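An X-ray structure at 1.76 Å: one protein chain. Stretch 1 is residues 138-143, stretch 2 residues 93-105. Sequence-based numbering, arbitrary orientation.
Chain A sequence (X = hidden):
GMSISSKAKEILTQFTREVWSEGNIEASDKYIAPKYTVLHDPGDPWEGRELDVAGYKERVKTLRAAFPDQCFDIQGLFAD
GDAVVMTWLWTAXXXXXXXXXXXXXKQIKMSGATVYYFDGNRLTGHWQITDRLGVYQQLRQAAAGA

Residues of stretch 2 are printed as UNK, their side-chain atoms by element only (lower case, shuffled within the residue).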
# COMPACT_ATOMS: atom_id res chain seq x y z
N GLN A 138 4.06 -1.53 -17.27
CA GLN A 138 4.13 -0.35 -18.14
C GLN A 138 5.47 -0.24 -18.86
O GLN A 138 5.51 0.14 -20.04
CB GLN A 138 3.89 0.93 -17.36
CG GLN A 138 2.48 1.10 -16.83
CD GLN A 138 2.45 2.22 -15.82
OE1 GLN A 138 2.86 3.34 -16.11
NE2 GLN A 138 1.99 1.93 -14.61
N LEU A 139 6.56 -0.55 -18.16
CA LEU A 139 7.90 -0.59 -18.76
C LEU A 139 7.99 -1.68 -19.83
O LEU A 139 8.69 -1.48 -20.82
CB LEU A 139 8.99 -0.81 -17.70
CG LEU A 139 9.22 0.33 -16.71
CD1 LEU A 139 10.09 -0.16 -15.57
CD2 LEU A 139 9.82 1.56 -17.38
N ARG A 140 7.28 -2.80 -19.63
CA ARG A 140 7.20 -3.88 -20.63
C ARG A 140 6.51 -3.37 -21.89
O ARG A 140 7.03 -3.62 -22.98
CB ARG A 140 6.47 -5.15 -20.13
CG ARG A 140 7.07 -5.95 -18.93
CD ARG A 140 8.56 -5.99 -19.05
NE ARG A 140 9.34 -6.96 -18.29
CZ ARG A 140 10.02 -6.75 -17.15
NH1 ARG A 140 9.98 -5.59 -16.49
NH2 ARG A 140 10.75 -7.76 -16.65
N GLN A 141 5.38 -2.68 -21.74
CA GLN A 141 4.68 -2.10 -22.89
C GLN A 141 5.45 -0.97 -23.60
O GLN A 141 5.30 -0.80 -24.81
CB GLN A 141 3.25 -1.66 -22.54
CG GLN A 141 2.29 -2.85 -22.45
CD GLN A 141 0.85 -2.44 -22.19
OE1 GLN A 141 0.58 -1.54 -21.38
NE2 GLN A 141 -0.08 -3.13 -22.84
N ALA A 142 6.29 -0.24 -22.85
CA ALA A 142 7.14 0.82 -23.40
C ALA A 142 8.20 0.25 -24.36
O ALA A 142 8.25 0.64 -25.53
CB ALA A 142 7.83 1.60 -22.28
N ALA A 143 9.03 -0.66 -23.85
CA ALA A 143 10.10 -1.28 -24.64
C ALA A 143 9.53 -2.30 -25.62
O ALA A 143 10.00 -2.40 -26.75
CB ALA A 143 11.12 -1.96 -23.73
N UNK A 93 8.49 10.50 -15.89
CA UNK A 93 8.84 10.25 -17.28
C UNK A 93 9.91 9.18 -17.24
O UNK A 93 10.81 9.25 -16.39
c UNK A 93 9.67 11.29 -19.40
o UNK A 93 8.53 12.60 -17.76
c UNK A 93 9.44 11.51 -17.93
N UNK A 94 9.82 8.22 -18.15
CA UNK A 94 10.82 7.15 -18.24
C UNK A 94 11.94 7.70 -19.12
O UNK A 94 12.02 7.38 -20.31
c UNK A 94 11.96 2.91 -19.87
n UNK A 94 10.98 3.79 -19.97
c UNK A 94 10.17 5.88 -18.81
n UNK A 94 12.73 3.25 -18.86
c UNK A 94 12.24 4.39 -18.28
c UNK A 94 11.12 4.73 -18.97
N UNK A 95 12.79 8.55 -18.53
CA UNK A 95 13.88 9.22 -19.26
C UNK A 95 15.32 8.88 -18.81
O UNK A 95 16.28 9.33 -19.45
c UNK A 95 13.67 11.45 -17.97
c UNK A 95 13.34 12.92 -18.20
c UNK A 95 13.65 10.73 -19.30
c UNK A 95 13.60 13.74 -16.96
n UNK A 95 12.85 13.20 -15.79
N UNK A 96 15.45 8.10 -17.74
CA UNK A 96 16.74 7.56 -17.30
C UNK A 96 16.73 6.08 -17.65
O UNK A 96 15.67 5.43 -17.62
c UNK A 96 16.94 7.75 -15.80
o UNK A 96 18.85 10.91 -15.48
c UNK A 96 17.21 9.20 -15.39
o UNK A 96 19.47 8.94 -16.20
c UNK A 96 18.61 9.71 -15.72
N UNK A 97 17.90 5.55 -17.99
CA UNK A 97 18.06 4.12 -18.26
C UNK A 97 18.02 3.38 -16.92
O UNK A 97 18.73 3.75 -15.98
o UNK A 97 18.37 4.76 -20.99
o UNK A 97 20.54 4.46 -20.98
c UNK A 97 19.38 3.82 -19.00
c UNK A 97 19.42 4.39 -20.42
N UNK A 98 17.16 2.37 -16.85
CA UNK A 98 17.00 1.51 -15.67
C UNK A 98 17.30 0.07 -16.11
O UNK A 98 17.32 -0.19 -17.33
c UNK A 98 13.08 1.72 -15.29
c UNK A 98 14.44 1.62 -15.96
c UNK A 98 15.60 1.70 -14.97
c UNK A 98 15.55 3.05 -14.25
N UNK A 99 17.58 -0.86 -15.17
CA UNK A 99 17.92 -2.25 -15.54
C UNK A 99 16.95 -2.92 -16.53
O UNK A 99 15.78 -3.16 -16.21
c UNK A 99 18.32 -1.92 -13.21
c UNK A 99 17.64 -0.68 -13.70
c UNK A 99 17.94 -2.97 -14.18
N UNK A 100 17.44 -3.13 -17.76
CA UNK A 100 16.67 -3.74 -18.84
C UNK A 100 15.77 -2.84 -19.68
O UNK A 100 15.36 -3.25 -20.78
N UNK A 101 15.46 -1.64 -19.18
CA UNK A 101 14.54 -0.69 -19.84
C UNK A 101 15.16 0.69 -19.99
O UNK A 101 15.05 1.52 -19.09
c UNK A 101 11.84 -2.40 -20.24
c UNK A 101 11.51 -4.55 -19.26
c UNK A 101 12.54 -1.99 -19.11
c UNK A 101 12.23 -4.17 -18.14
c UNK A 101 13.20 -0.66 -19.10
c UNK A 101 12.77 -2.89 -18.08
c UNK A 101 11.30 -3.67 -20.31
N UNK A 102 15.88 0.90 -21.11
CA UNK A 102 16.42 2.23 -21.37
C UNK A 102 15.32 3.28 -21.63
O UNK A 102 14.23 2.94 -22.11
c UNK A 102 17.31 2.03 -22.60
c UNK A 102 16.32 -0.04 -22.16
c UNK A 102 17.59 0.56 -22.63
N UNK A 103 15.64 4.53 -21.27
CA UNK A 103 14.81 5.73 -21.45
C UNK A 103 13.91 5.77 -22.69
O UNK A 103 14.41 5.89 -23.81
c UNK A 103 15.75 6.95 -21.53
o UNK A 103 16.67 6.82 -22.61
N UNK A 104 12.60 5.66 -22.48
CA UNK A 104 11.59 5.73 -23.56
C UNK A 104 10.85 7.08 -23.62
O UNK A 104 10.09 7.31 -24.57
c UNK A 104 10.53 4.61 -23.42
o UNK A 104 9.76 4.80 -22.23
c UNK A 104 11.20 3.24 -23.41
N UNK A 105 11.02 7.93 -22.61
CA UNK A 105 10.32 9.21 -22.51
C UNK A 105 8.83 9.16 -22.20
O UNK A 105 8.20 10.21 -22.11

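Position 93 has three side-chain atoms, a carbon carrying one oxygen and one carbon, and lies out of reach of stretch 1. This is Thr93, its hydroxyl bonded elsewhere in the structure.

Position 94 has one carbon leading to a five-membered ring of three carbons and two nitrogens. The ring lies face-on to Leu139, one of its carbons 3.5 Å from Leu139 CD2: His94, the carbon being CE1. The CH-pi contact, almost on the ring normal, leaves the nitrogens at the rim free for hydrogen bonds.

Position 95 runs four carbons in a row to a nitrogen: Lys95. Position 96 has three carbons, the last carrying two oxygens: Glu96. Charged chains suit these exposed places, remote from the helix. Position 97 is one carbon shorter with the same two oxygens: Asp97. Its carboxylate stays within the loop, OD1 accepting a hydrogen bond from the backbone N of residue 103 at 2.8 Å.

Position 98 has four carbons forked at the first; the tip of the longer arm is 3.5 Å from Leu139 CD1. This is Ile98, touching by CD1, a contact suited to a wholly apolar chain.

At position 99 three carbons close a ring onto the backbone nitrogen. Pro99 occupies the second place of a type II turn running from 98 to 101, where its phi of -49° fits. Position 100 has no side-chain atoms; Gly100 takes a phi of 85°, which favours glycine.

Position 101 has one carbon and a six-carbon ring. One face takes Leu139 CB, the edge Ala143 CB, and a ring carbon is 3.1 Å from Arg140 NH1, over a face of the guanidinium: Phe101, by CE2. A flat apolar ring can offer both face and edge, and this residue has the most area covered in stretch 2, 109 Å².

Position 102 again closes three carbons onto the backbone nitrogen: Pro102, pointing away from the helix. Position 103, one carbon and one oxygen, is Ser103; its OG donates to Asp97 OD1 at 3.1 Å. Position 104 has a carbon carrying one oxygen and one carbon, the oxygen 3.7 Å from Ala142 CB: Thr104, by OG1. Threonine combines a hydroxyl, hydrogen-bonded to His94 ND1, with a small methyl beside Ala143. Position 105 lacks a side chain: Gly105, whose phi of 71° by itself favours glycine.

No hydrogen bond crosses between the stretches; the contact works by packing. Leu139 is central, touching His94, Ile98 and Phe101, and the loop's own bonds hold these partners in place: His94 NE2 donates to Phe101 O at 2.9 Å, tying the imidazole to the turn that carries the phenyl ring.

Stretch 2, residues 93-105: THKEDIPGFPSTG
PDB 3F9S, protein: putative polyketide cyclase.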